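Local coordinates for Cas13d (uncultured Ruminococcus sp, PDB 6IV9), which probably acts as a CRISPR RNA-guided ribonuclease, using two HEPN domains to mature its guide RNA and to cleave target RNA, at residues Glu261-Asp266 with Ala576-Leu581; Thr251-Tyr256 with Phe584-Thr589; Gly757-Ile762 with Ser792-Leu797. The protein carries 2 engineered substitutions. All coordinates share one frame; numbering follows the deposited sequence.

Interaction 1: residues Glu261-Asp266 with Ala576-Leu581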
ATOM      1  N   GLU A 261     -22.056  14.252   0.837  1.00 35.83           N
ATOM      2  CA  GLU A 261     -22.881  15.172   0.016  1.00 33.45           C
ATOM      3  C   GLU A 261     -23.159  16.415   0.863  1.00 34.24           C
ATOM      4  O   GLU A 261     -23.128  16.318   2.066  1.00 35.24           O
ATOM      5  CB  GLU A 261     -24.184  14.512  -0.441  1.00 36.13           C
ATOM      6  CG  GLU A 261     -25.174  14.308   0.678  1.00 43.78           C
ATOM      7  CD  GLU A 261     -26.506  13.642   0.375  1.00 49.17           C
ATOM      8  OE1 GLU A 261     -26.687  13.159  -0.726  1.00 45.54           O
ATOM      9  OE2 GLU A 261     -27.348  13.608   1.271  1.00 59.14           O
ATOM     10  N   PRO A 262     -23.440  17.593   0.279  1.00 35.67           N
ATOM     11  CA  PRO A 262     -23.710  18.797   1.060  1.00 37.49           C
ATOM     12  C   PRO A 262     -24.958  18.672   1.940  1.00 35.21           C
ATOM     13  O   PRO A 262     -25.810  17.910   1.632  1.00 35.77           O
ATOM     14  CB  PRO A 262     -23.985  19.865  -0.006  1.00 40.31           C
ATOM     15  CG  PRO A 262     -23.284  19.350  -1.220  1.00 41.77           C
ATOM     16  CD  PRO A 262     -23.449  17.854  -1.147  1.00 38.34           C
ATOM     17  N   LYS A 263     -24.957  19.377   3.064  1.00 39.39           N
ATOM     18  CA  LYS A 263     -26.118  19.387   3.989  1.00 45.21           C
ATOM     19  C   LYS A 263     -27.319  20.064   3.315  1.00 47.07           C
ATOM     20  O   LYS A 263     -28.416  19.583   3.477  1.00 46.32           O
ATOM     21  CB  LYS A 263     -25.718  20.036   5.311  1.00 49.70           C
ATOM     22  CG  LYS A 263     -25.685  19.078   6.492  1.00 68.52           C
ATOM     23  CD  LYS A 263     -24.307  18.840   7.073  1.00 79.62           C
ATOM     24  CE  LYS A 263     -23.895  17.383   7.072  1.00 81.34           C
ATOM     25  NZ  LYS A 263     -24.844  16.559   6.293  1.00 89.89           N
ATOM     26  N   THR A 264     -27.086  21.154   2.596  1.00 43.09           N
ATOM     27  CA  THR A 264     -28.160  21.886   1.883  1.00 51.87           C
ATOM     28  C   THR A 264     -28.606  21.109   0.641  1.00 46.89           C
ATOM     29  O   THR A 264     -27.827  20.318   0.143  1.00 37.89           O
ATOM     30  CB  THR A 264     -27.685  23.284   1.494  1.00 52.73           C
ATOM     31  OG1 THR A 264     -26.497  23.121   0.727  1.00 58.06           O
ATOM     32  CG2 THR A 264     -27.372  24.132   2.703  1.00 59.79           C
ATOM     33  N   LYS A 265     -29.836  21.342   0.193  1.00 41.50           N
ATOM     34  CA  LYS A 265     -30.374  20.687  -1.027  1.00 42.75           C
ATOM     35  C   LYS A 265     -30.310  21.665  -2.204  1.00 40.95           C
ATOM     36  O   LYS A 265     -30.879  21.389  -3.249  1.00 43.04           O
ATOM     37  CB  LYS A 265     -31.764  20.119  -0.764  1.00 45.09           C
ATOM     38  CG  LYS A 265     -31.806  19.140   0.392  1.00 54.42           C
ATOM     39  CD  LYS A 265     -31.052  17.894   0.100  1.00 55.82           C
ATOM     40  CE  LYS A 265     -30.992  16.965   1.289  1.00 63.12           C
ATOM     41  NZ  LYS A 265     -30.590  15.616   0.858  1.00 70.66           N
ATOM     42  N   ASP A 266     -29.582  22.747  -2.003  1.00 40.13           N
ATOM     43  CA  ASP A 266     -29.397  23.802  -3.016  1.00 41.41           C
ATOM     44  C   ASP A 266     -28.815  23.148  -4.270  1.00 42.83           C
ATOM     45  O   ASP A 266     -27.857  22.408  -4.151  1.00 39.33           O
ATOM     46  CB  ASP A 266     -28.460  24.836  -2.403  1.00 47.78           C
ATOM     47  CG  ASP A 266     -27.903  25.837  -3.381  1.00 64.93           C
ATOM     48  OD1 ASP A 266     -28.711  26.549  -3.998  1.00 83.16           O
ATOM     49  OD2 ASP A 266     -26.673  25.922  -3.489  1.00 63.65           O
ATOM     50  N   ALA A 576     -15.307  13.236  10.985  1.00 51.73           N
ATOM     51  CA  ALA A 576     -16.228  12.082  10.976  1.00 54.13           C
ATOM     52  C   ALA A 576     -17.391  12.391  10.043  1.00 57.06           C
ATOM     53  O   ALA A 576     -17.806  13.534   9.963  1.00 45.30           O
ATOM     54  CB  ALA A 576     -16.722  11.755  12.360  1.00 54.91           C
ATOM     55  N   ALA A 577     -17.888  11.359   9.379  1.00 60.68           N
ATOM     56  CA  ALA A 577     -19.001  11.517   8.427  1.00 64.25           C
ATOM     57  C   ALA A 577     -20.293  11.830   9.185  1.00 58.25           C
ATOM     58  O   ALA A 577     -20.376  11.532  10.374  1.00 43.28           O
ATOM     59  CB  ALA A 577     -19.161  10.234   7.647  1.00 64.81           C
ATOM     60  N   SER A 578     -21.240  12.472   8.513  1.00 50.16           N
ATOM     61  CA  SER A 578     -22.576  12.576   9.131  1.00 47.54           C
ATOM     62  C   SER A 578     -23.159  11.193   8.877  1.00 44.61           C
ATOM     63  O   SER A 578     -23.308  10.854   7.731  1.00 44.94           O
ATOM     64  CB  SER A 578     -23.393  13.613   8.437  1.00 57.37           C
ATOM     65  OG  SER A 578     -22.944  14.909   8.773  1.00 63.78           O
ATOM     66  N   ALA A 579     -23.379  10.386   9.907  1.00 48.90           N
ATOM     67  CA  ALA A 579     -23.880   9.028   9.612  1.00 47.06           C
ATOM     68  C   ALA A 579     -25.269   9.110   8.979  1.00 45.10           C
ATOM     69  O   ALA A 579     -26.123   9.810   9.489  1.00 47.21           O
ATOM     70  CB  ALA A 579     -23.869   8.169  10.837  1.00 54.43           C
ATOM     71  N   LYS A 580     -25.433   8.386   7.889  1.00 39.82           N
ATOM     72  CA  LYS A 580     -26.692   8.305   7.132  1.00 39.25           C
ATOM     73  C   LYS A 580     -27.400   7.010   7.494  1.00 37.09           C
ATOM     74  O   LYS A 580     -26.751   6.101   7.977  1.00 30.36           O
ATOM     75  CB  LYS A 580     -26.344   8.262   5.650  1.00 41.58           C
ATOM     76  CG  LYS A 580     -25.554   9.458   5.170  1.00 43.94           C
ATOM     77  CD  LYS A 580     -26.448  10.616   4.869  1.00 49.22           C
ATOM     78  CE  LYS A 580     -25.792  11.644   3.980  1.00 60.64           C
ATOM     79  NZ  LYS A 580     -24.924  12.538   4.764  1.00 57.87           N
ATOM     80  N   LEU A 581     -28.658   6.894   7.095  1.00 32.10           N
ATOM     81  CA  LEU A 581     -29.439   5.679   7.411  1.00 32.73           C
ATOM     82  C   LEU A 581     -28.744   4.457   6.816  1.00 30.62           C
ATOM     83  O   LEU A 581     -28.743   3.433   7.450  1.00 29.15           O
ATOM     84  CB  LEU A 581     -30.846   5.803   6.836  1.00 35.70           C
ATOM     85  CG  LEU A 581     -31.670   4.528   6.953  1.00 41.16           C
ATOM     86  CD1 LEU A 581     -31.745   4.066   8.389  1.00 43.30           C
ATOM     87  CD2 LEU A 581     -33.060   4.727   6.397  1.00 51.07           C
TER

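Interaction 2: residues Thr251-Tyr256 with Phe584-Thr589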
ATOM      1  N   THR A 251     -26.920   5.761  -2.830  1.00 34.53           N
ATOM      2  CA  THR A 251     -26.576   4.853  -1.709  1.00 32.53           C
ATOM      3  C   THR A 251     -26.195   5.622  -0.452  1.00 28.27           C
ATOM      4  O   THR A 251     -26.361   5.051   0.595  1.00 36.03           O
ATOM      5  CB  THR A 251     -25.480   3.847  -2.066  1.00 34.49           C
ATOM      6  OG1 THR A 251     -24.233   4.525  -2.133  1.00 32.00           O
ATOM      7  CG2 THR A 251     -25.755   3.089  -3.339  1.00 35.52           C
ATOM      8  N   LYS A 252     -25.514   6.752  -0.625  1.00 26.63           N
ATOM      9  CA  LYS A 252     -24.965   7.612   0.452  1.00 28.63           C
ATOM     10  C   LYS A 252     -23.657   7.008   0.995  1.00 32.14           C
ATOM     11  O   LYS A 252     -23.070   7.593   1.898  1.00 36.30           O
ATOM     12  CB  LYS A 252     -25.983   7.874   1.560  1.00 38.07           C
ATOM     13  CG  LYS A 252     -27.317   8.445   1.117  1.00 40.30           C
ATOM     14  CD  LYS A 252     -27.174   9.659   0.257  1.00 43.17           C
ATOM     15  CE  LYS A 252     -28.491  10.275  -0.160  1.00 45.59           C
ATOM     16  NZ  LYS A 252     -28.338  11.107  -1.373  1.00 45.73           N
ATOM     17  N   ARG A 253     -23.205   5.918   0.380  1.00 31.26           N
ATOM     18  CA  ARG A 253     -21.996   5.142   0.774  1.00 31.13           C
ATOM     19  C   ARG A 253     -20.694   5.913   0.507  1.00 34.25           C
ATOM     20  O   ARG A 253     -19.677   5.582   1.107  1.00 29.91           O
ATOM     21  CB  ARG A 253     -22.022   3.767   0.119  1.00 30.16           C
ATOM     22  CG  ARG A 253     -23.046   2.833   0.736  1.00 33.07           C
ATOM     23  CD  ARG A 253     -22.454   1.469   1.012  1.00 41.65           C
ATOM     24  NE  ARG A 253     -23.366   0.563   1.671  1.00 35.28           N
ATOM     25  CZ  ARG A 253     -24.437   0.077   1.103  1.00 34.67           C
ATOM     26  NH1 ARG A 253     -24.666   0.310  -0.170  1.00 32.71           N
ATOM     27  NH2 ARG A 253     -25.276  -0.650   1.804  1.00 36.17           N
ATOM     28  N   LEU A 254     -20.749   6.984  -0.292  1.00 30.77           N
ATOM     29  CA  LEU A 254     -19.546   7.802  -0.605  1.00 32.24           C
ATOM     30  C   LEU A 254     -19.023   8.479   0.663  1.00 29.46           C
ATOM     31  O   LEU A 254     -17.861   8.805   0.727  1.00 30.57           O
ATOM     32  CB  LEU A 254     -19.840   8.813  -1.713  1.00 29.60           C
ATOM     33  CG  LEU A 254     -19.751   8.246  -3.124  1.00 36.85           C
ATOM     34  CD1 LEU A 254     -20.163   9.277  -4.154  1.00 34.74           C
ATOM     35  CD2 LEU A 254     -18.358   7.723  -3.422  1.00 39.76           C
ATOM     36  N   GLY A 255     -19.877   8.604   1.666  1.00 24.95           N
ATOM     37  CA  GLY A 255     -19.524   9.207   2.960  1.00 29.21           C
ATOM     38  C   GLY A 255     -18.465   8.393   3.677  1.00 32.70           C
ATOM     39  O   GLY A 255     -17.747   8.932   4.496  1.00 34.06           O
ATOM     40  N   TYR A 256     -18.366   7.119   3.329  1.00 31.03           N
ATOM     41  CA  TYR A 256     -17.376   6.206   3.946  1.00 35.42           C
ATOM     42  C   TYR A 256     -15.971   6.713   3.620  1.00 43.66           C
ATOM     43  O   TYR A 256     -15.089   6.589   4.458  1.00 43.96           O
ATOM     44  CB  TYR A 256     -17.606   4.781   3.453  1.00 32.72           C
ATOM     45  CG  TYR A 256     -18.707   4.050   4.174  1.00 27.59           C
ATOM     46  CD1 TYR A 256     -18.817   4.100   5.547  1.00 32.82           C
ATOM     47  CD2 TYR A 256     -19.639   3.311   3.482  1.00 28.37           C
ATOM     48  CE1 TYR A 256     -19.807   3.411   6.221  1.00 33.08           C
ATOM     49  CE2 TYR A 256     -20.649   2.633   4.134  1.00 29.90           C
ATOM     50  CZ  TYR A 256     -20.733   2.679   5.508  1.00 31.82           C
ATOM     51  OH  TYR A 256     -21.711   2.002   6.146  1.00 27.89           O
ATOM     52  N   PHE A 584     -26.150   3.171   9.174  1.00 29.45           N
ATOM     53  CA  PHE A 584     -26.753   2.517  10.359  1.00 27.96           C
ATOM     54  C   PHE A 584     -27.221   1.123   9.967  1.00 26.63           C
ATOM     55  O   PHE A 584     -27.047   0.206  10.719  1.00 29.47           O
ATOM     56  CB  PHE A 584     -27.851   3.384  10.965  1.00 27.14           C
ATOM     57  CG  PHE A 584     -27.308   4.574  11.704  1.00 29.96           C
ATOM     58  CD1 PHE A 584     -26.567   4.408  12.852  1.00 27.73           C
ATOM     59  CD2 PHE A 584     -27.496   5.850  11.226  1.00 30.22           C
ATOM     60  CE1 PHE A 584     -26.041   5.497  13.513  1.00 31.49           C
ATOM     61  CE2 PHE A 584     -26.979   6.938  11.896  1.00 32.57           C
ATOM     62  CZ  PHE A 584     -26.254   6.761  13.039  1.00 32.14           C
ATOM     63  N   ARG A 585     -27.806   0.997   8.787  1.00 27.62           N
ATOM     64  CA  ARG A 585     -28.227  -0.349   8.347  1.00 30.22           C
ATOM     65  C   ARG A 585     -26.982  -1.231   8.202  1.00 28.21           C
ATOM     66  O   ARG A 585     -27.040  -2.360   8.617  1.00 27.90           O
ATOM     67  CB  ARG A 585     -29.008  -0.293   7.037  1.00 29.95           C
ATOM     68  CG  ARG A 585     -29.251  -1.666   6.443  1.00 32.18           C
ATOM     69  CD  ARG A 585     -30.069  -1.667   5.176  1.00 41.74           C
ATOM     70  NE  ARG A 585     -31.456  -1.317   5.403  1.00 41.62           N
ATOM     71  CZ  ARG A 585     -32.393  -2.165   5.775  1.00 48.43           C
ATOM     72  NH1 ARG A 585     -32.119  -3.442   5.925  1.00 39.30           N
ATOM     73  NH2 ARG A 585     -33.609  -1.732   6.007  1.00 41.47           N
ATOM     74  N   ASP A 586     -25.901  -0.691   7.648  1.00 25.97           N
ATOM     75  CA  ASP A 586     -24.662  -1.483   7.476  1.00 27.31           C
ATOM     76  C   ASP A 586     -24.168  -1.926   8.856  1.00 23.20           C
ATOM     77  O   ASP A 586     -23.847  -3.073   9.002  1.00 22.98           O
ATOM     78  CB  ASP A 586     -23.582  -0.673   6.756  1.00 26.12           C
ATOM     79  CG  ASP A 586     -23.799  -0.501   5.266  1.00 36.10           C
ATOM     80  OD1 ASP A 586     -24.572  -1.267   4.698  1.00 37.79           O
ATOM     81  OD2 ASP A 586     -23.203   0.400   4.705  1.00 32.38           O
ATOM     82  N   ALA A 587     -24.150  -1.021   9.825  1.00 24.42           N
ATOM     83  CA  ALA A 587     -23.659  -1.355  11.178  1.00 27.07           C
ATOM     84  C   ALA A 587     -24.537  -2.401  11.873  1.00 29.12           C
ATOM     85  O   ALA A 587     -24.006  -3.366  12.363  1.00 27.31           O
ATOM     86  CB  ALA A 587     -23.536  -0.108  12.002  1.00 25.22           C
ATOM     87  N   LEU A 588     -25.848  -2.221  11.881  1.00 27.79           N
ATOM     88  CA  LEU A 588     -26.726  -3.218  12.536  1.00 27.66           C
ATOM     89  C   LEU A 588     -26.610  -4.573  11.832  1.00 26.07           C
ATOM     90  O   LEU A 588     -26.565  -5.546  12.505  1.00 29.15           O
ATOM     91  CB  LEU A 588     -28.166  -2.705  12.506  1.00 26.68           C
ATOM     92  CG  LEU A 588     -28.567  -1.855  13.701  1.00 26.65           C
ATOM     93  CD1 LEU A 588     -27.622  -0.697  13.898  1.00 28.77           C
ATOM     94  CD2 LEU A 588     -29.994  -1.370  13.566  1.00 29.53           C
ATOM     95  N   THR A 589     -26.564  -4.587  10.508  1.00 26.05           N
ATOM     96  CA  THR A 589     -26.464  -5.838   9.721  1.00 26.08           C
ATOM     97  C   THR A 589     -25.154  -6.578  10.012  1.00 28.16           C
ATOM     98  O   THR A 589     -25.186  -7.771  10.145  1.00 25.68           O
ATOM     99  CB  THR A 589     -26.598  -5.537   8.227  1.00 28.59           C
ATOM    100  OG1 THR A 589     -27.805  -4.821   8.010  1.00 29.86           O
ATOM    101  CG2 THR A 589     -26.577  -6.774   7.368  1.00 28.88           C
TER

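Interaction 3: residues Gly757-Ile762 with Ser792-Leu797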
ATOM      1  N   GLY A 757       2.604  -7.263 -24.788  1.00 26.02           N
ATOM      2  CA  GLY A 757       2.746  -6.122 -25.700  1.00 27.87           C
ATOM      3  C   GLY A 757       4.194  -5.893 -26.085  1.00 33.02           C
ATOM      4  O   GLY A 757       4.430  -5.506 -27.197  1.00 30.92           O
ATOM      5  N   LEU A 758       5.126  -6.010 -25.146  1.00 28.98           N
ATOM      6  CA  LEU A 758       6.560  -5.809 -25.474  1.00 29.01           C
ATOM      7  C   LEU A 758       7.091  -6.955 -26.333  1.00 26.91           C
ATOM      8  O   LEU A 758       7.708  -6.704 -27.323  1.00 32.02           O
ATOM      9  CB  LEU A 758       7.353  -5.672 -24.180  1.00 29.10           C
ATOM     10  CG  LEU A 758       7.076  -4.399 -23.394  1.00 31.28           C
ATOM     11  CD1 LEU A 758       7.380  -4.590 -21.924  1.00 31.70           C
ATOM     12  CD2 LEU A 758       7.852  -3.236 -23.976  1.00 34.40           C
ATOM     13  N   TYR A 759       6.785  -8.186 -25.968  1.00 25.06           N
ATOM     14  CA  TYR A 759       7.278  -9.355 -26.735  1.00 29.20           C
ATOM     15  C   TYR A 759       6.716  -9.346 -28.156  1.00 30.92           C
ATOM     16  O   TYR A 759       7.374  -9.775 -29.062  1.00 32.52           O
ATOM     17  CB  TYR A 759       6.916 -10.653 -26.031  1.00 27.50           C
ATOM     18  CG  TYR A 759       7.881 -11.092 -24.970  1.00 28.03           C
ATOM     19  CD1 TYR A 759       9.176 -11.452 -25.280  1.00 27.08           C
ATOM     20  CD2 TYR A 759       7.480 -11.196 -23.661  1.00 27.94           C
ATOM     21  CE1 TYR A 759      10.058 -11.887 -24.316  1.00 24.36           C
ATOM     22  CE2 TYR A 759       8.350 -11.624 -22.683  1.00 25.95           C
ATOM     23  CZ  TYR A 759       9.639 -11.975 -23.009  1.00 26.11           C
ATOM     24  OH  TYR A 759      10.481 -12.402 -22.042  1.00 28.15           O
ATOM     25  N   LYS A 760       5.514  -8.814 -28.313  1.00 30.74           N
ATOM     26  CA  LYS A 760       4.822  -8.801 -29.622  1.00 34.41           C
ATOM     27  C   LYS A 760       5.648  -8.007 -30.629  1.00 39.02           C
ATOM     28  O   LYS A 760       5.564  -8.303 -31.788  1.00 36.71           O
ATOM     29  CB  LYS A 760       3.394  -8.272 -29.510  1.00 34.15           C
ATOM     30  CG  LYS A 760       2.563  -8.514 -30.754  1.00 46.09           C
ATOM     31  CD  LYS A 760       1.083  -8.508 -30.540  1.00 45.21           C
ATOM     32  CE  LYS A 760       0.327  -8.635 -31.839  1.00 51.89           C
ATOM     33  NZ  LYS A 760      -1.115  -8.376 -31.655  1.00 60.90           N
ATOM     34  N   GLU A 761       6.357  -6.991 -30.166  1.00 33.42           N
ATOM     35  CA  GLU A 761       7.190  -6.151 -31.054  1.00 41.84           C
ATOM     36  C   GLU A 761       8.443  -6.898 -31.513  1.00 41.61           C
ATOM     37  O   GLU A 761       9.035  -6.455 -32.474  1.00 48.26           O
ATOM     38  CB  GLU A 761       7.581  -4.856 -30.355  1.00 47.23           C
ATOM     39  CG  GLU A 761       6.416  -3.921 -30.153  1.00 58.56           C
ATOM     40  CD  GLU A 761       5.661  -3.571 -31.418  1.00 66.75           C
ATOM     41  OE1 GLU A 761       6.313  -3.288 -32.424  1.00 77.43           O
ATOM     42  OE2 GLU A 761       4.428  -3.589 -31.391  1.00 71.08           O
ATOM     43  N   ILE A 762       8.861  -7.946 -30.813  1.00 36.12           N
ATOM     44  CA  ILE A 762      10.142  -8.600 -31.197  1.00 35.60           C
ATOM     45  C   ILE A 762       9.978 -10.079 -31.553  1.00 37.07           C
ATOM     46  O   ILE A 762      10.926 -10.633 -32.088  1.00 39.65           O
ATOM     47  CB  ILE A 762      11.184  -8.364 -30.096  1.00 39.17           C
ATOM     48  CG1 ILE A 762      10.746  -8.972 -28.768  1.00 37.78           C
ATOM     49  CG2 ILE A 762      11.447  -6.887 -29.948  1.00 45.86           C
ATOM     50  CD1 ILE A 762      11.852  -9.084 -27.777  1.00 42.72           C
ATOM     51  N   SER A 792      17.456 -17.129 -27.573  1.00 42.16           N
ATOM     52  CA  SER A 792      16.212 -16.960 -26.782  1.00 40.30           C
ATOM     53  C   SER A 792      16.190 -15.609 -26.073  1.00 37.57           C
ATOM     54  O   SER A 792      17.129 -15.317 -25.361  1.00 36.99           O
ATOM     55  CB  SER A 792      16.012 -18.059 -25.803  1.00 46.73           C
ATOM     56  OG  SER A 792      14.872 -17.805 -25.011  1.00 44.54           O
ATOM     57  N   SER A 793      15.132 -14.843 -26.275  1.00 31.34           N
ATOM     58  CA  SER A 793      14.979 -13.563 -25.554  1.00 33.28           C
ATOM     59  C   SER A 793      14.797 -13.823 -24.056  1.00 31.17           C
ATOM     60  O   SER A 793      15.482 -13.226 -23.273  1.00 27.60           O
ATOM     61  CB  SER A 793      13.794 -12.846 -26.090  1.00 41.84           C
ATOM     62  OG  SER A 793      14.165 -12.018 -27.159  1.00 41.04           O
ATOM     63  N   ASN A 794      13.925 -14.759 -23.714  1.00 31.19           N
ATOM     64  CA  ASN A 794      13.593 -15.050 -22.301  1.00 26.40           C
ATOM     65  C   ASN A 794      14.625 -16.005 -21.698  1.00 27.94           C
ATOM     66  O   ASN A 794      14.670 -17.137 -22.094  1.00 29.66           O
ATOM     67  CB  ASN A 794      12.186 -15.632 -22.222  1.00 28.64           C
ATOM     68  CG  ASN A 794      11.712 -15.821 -20.808  1.00 28.25           C
ATOM     69  OD1 ASN A 794      12.263 -16.617 -20.082  1.00 28.82           O
ATOM     70  ND2 ASN A 794      10.696 -15.087 -20.428  1.00 26.81           N
ATOM     71  N   LEU A 795      15.459 -15.495 -20.802  1.00 28.13           N
ATOM     72  CA  LEU A 795      16.506 -16.279 -20.103  1.00 27.47           C
ATOM     73  C   LEU A 795      15.920 -17.229 -19.060  1.00 27.61           C
ATOM     74  O   LEU A 795      16.548 -18.219 -18.799  1.00 29.73           O
ATOM     75  CB  LEU A 795      17.551 -15.355 -19.481  1.00 28.10           C
ATOM     76  CG  LEU A 795      18.144 -14.308 -20.412  1.00 34.78           C
ATOM     77  CD1 LEU A 795      19.327 -13.621 -19.767  1.00 37.99           C
ATOM     78  CD2 LEU A 795      18.524 -14.909 -21.743  1.00 37.81           C
ATOM     79  N   PHE A 796      14.801 -16.877 -18.439  1.00 26.68           N
ATOM     80  CA  PHE A 796      14.298 -17.775 -17.377  1.00 28.69           C
ATOM     81  C   PHE A 796      14.011 -19.151 -17.976  1.00 29.42           C
ATOM     82  O   PHE A 796      14.439 -20.132 -17.424  1.00 31.62           O
ATOM     83  CB  PHE A 796      12.967 -17.267 -16.827  1.00 30.62           C
ATOM     84  CG  PHE A 796      13.020 -16.018 -15.987  1.00 27.89           C
ATOM     85  CD1 PHE A 796      13.729 -15.983 -14.803  1.00 29.05           C
ATOM     86  CD2 PHE A 796      12.317 -14.895 -16.358  1.00 27.45           C
ATOM     87  CE1 PHE A 796      13.758 -14.842 -14.027  1.00 26.53           C
ATOM     88  CE2 PHE A 796      12.348 -13.754 -15.581  1.00 27.94           C
ATOM     89  CZ  PHE A 796      13.068 -13.736 -14.419  1.00 24.38           C
ATOM     90  N   LEU A 797      13.262 -19.185 -19.065  1.00 28.12           N
ATOM     91  CA  LEU A 797      12.908 -20.449 -19.747  1.00 30.06           C
ATOM     92  C   LEU A 797      14.115 -21.102 -20.432  1.00 32.74           C
ATOM     93  O   LEU A 797      14.203 -22.305 -20.397  1.00 36.46           O
ATOM     94  CB  LEU A 797      11.780 -20.161 -20.735  1.00 31.39           C
ATOM     95  CG  LEU A 797      10.484 -19.703 -20.082  1.00 32.18           C
ATOM     96  CD1 LEU A 797       9.454 -19.341 -21.122  1.00 30.59           C
ATOM     97  CD2 LEU A 797       9.950 -20.767 -19.147  1.00 29.50           C
TER

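Interaction 1: residues Glu261-Asp266 with Ala576-Leu581
Ser578 is the first residue of the 576-581 segment to meet the other loop. It is turned toward that loop, and its OG meets the CE of the bent Lys263 chain. Ser578 OG lies 3.1 Å from Lys263 CE and 3.5 Å from Lys263 NZ. The Lys263 torsions stray from staggered values, so the fine detail of this surface lysine is doubtful. Ser578 N is hydrogen-bonded to Glu260 OE2, and its OG has its hydrogen bond outside this contact. Two residues on, Lys580 reaches toward Glu261. Its CG stands beside its own backbone N (chi1 -59°), and bends at chi2 and chi4 fold the rest of the chain. As a result its methylene CE meets the carboxylate, 3.7 Å from Glu261 OE2. The ammonium group stays farther off. Lys580 NZ is 4.4 Å from Glu261 OE2, beyond a salt bridge. Glu261 OE1 instead forms a salt bridge with Lys252, and Lys265 NZ makes a long one to OE2. Three lysines thus gather round one carboxylate. Lys263 NZ also comes within 4.3 Å of Lys580 NZ, and the nearest atom of the bound RNA is about 6 Å from the contact. The arrangement is a surface contact between two interhelical loops. Each runs into a helix: Asp266 caps helix 267-291 with its side chain, and Lys580 occupies the N-cap position of helix 581-591.

Interaction 2: residues Thr251-Tyr256 with Phe584-Thr589
Asp586 takes hold of Arg253 and Tyr256 together through its carboxylate. Arg253 approaches side-on with two nitrogens. Its NE donates to Asp586 OD2 over 3.0 Å at 157°, and its NH2 donates to Asp586 OD1 over 3.0 Å at 175°. Both oxygens use their syn lone pairs. The guanidinium and carboxylate planes are nearly coplanar, as suits a bidentate salt bridge. Tyr256 OH donates to the anti lone pair of Asp586 OD2 at 2.6 Å. OD2 therefore accepts two bonds, one on each of its lone pairs. The Asp586 CG lies beside its backbone N (chi1 -75°), which carries the carboxylate off the helix toward both donors. The remaining end nitrogen, Arg253 NH1, bonds to Met197 O, so all three guanidinium nitrogens have acceptors. Arg253 N is also satisfied: it donates to Thr251 OG1 at 3.1 Å, closing an ST turn. On helix 581-591, Thr589 OG1 donates to Arg585 O at 2.6 Å, from the face opposite the backbone Thr589 N. Phe632 and Ile636 of helix 630-638 pack against both Tyr256 and Asp586. An alanine at Asp586 would remove the carboxylate, and is likely to leave the Arg253 charge without its mate and the Tyr256 hydroxyl without this acceptor. Three donated bonds to a buried aspartate, two from a cationic group, would be expected to favour its ionised form. The contact ties the 3-10 turn to the helix by charge and hydrogen bonding.

Interaction 3: residues Gly757-Ile762 with Ser792-Leu797
Two first torsions bring Tyr759 and Asn794 together. In Tyr759 the ring stands beside the backbone N, opposite the carbonyl carbon (chi1 -85°), and the phenol reaches across the contact. In Asn794 the amide carbon CG lies beside the carbonyl carbon, opposite the backbone N (chi1 -174°), which brings the amide up to the phenol, with ND2 on the near side. The two side chains meet at about a right angle. Asn794 ND2 donates to Tyr759 OH over 3.1 Å. The bond is bent, with an angle of 144° at the hydrogen, and the phenol oxygen is tilted from the amide plane. Asn794 CB lies 3.7 Å from the same Tyr759 OH, so the oxygen also rests against the root of the side chain. Tyr759 OH has a further partner, Leu149 O, to which it donates, and Asn794 ND2 also bonds to Tyr899 O. The other end of the amide is used within its own segment. Asn794 OD1 accepts from Leu797 N at 2.9 Å in an almost straight bond and so caps the start of helix 795-799. With both ends of the amide engaged, its rotation is well fixed. Ser792 OG donates to Asn794 O at 3.0 Å, from above the carbonyl plane. Ser793 adds packing without hydrogen bonds across the contact. Its CB lies at the ring edge, 4.2 Å from Tyr759 CE1, and its OG is 3.8 Å from Ile762 CD1.

Around this pair, Leu778 of helix 777-788 touches Tyr759, while Glu154 of helix 152-160 touches Ile762. Phe796 packs on a sugar of the bound RNA and on helix 901-908. The contact thus joins helix 713-760 to the capped start of helix 795-799, beside the RNA.

Interactions 1 and 2 are neighbours, with centres 12 Å apart. Both draw on the connection between helices 232-251 and 267-291, and on helix 581-591 or the loop before it. Along the chain, interaction 1 falls within the span bracketed by interaction 2. They share a salt bridge and also touch where Ala579 packs on Phe584 and Lys580 on Lys252. Together they bind distant parts of the sequence into one region. Interaction 3 comes later in the chain and lies on the opposite side of its centre, 54 Å from interaction 1 and 48 Å from interaction 2, centre to centre. It closes a much shorter span, nearer the bound RNA.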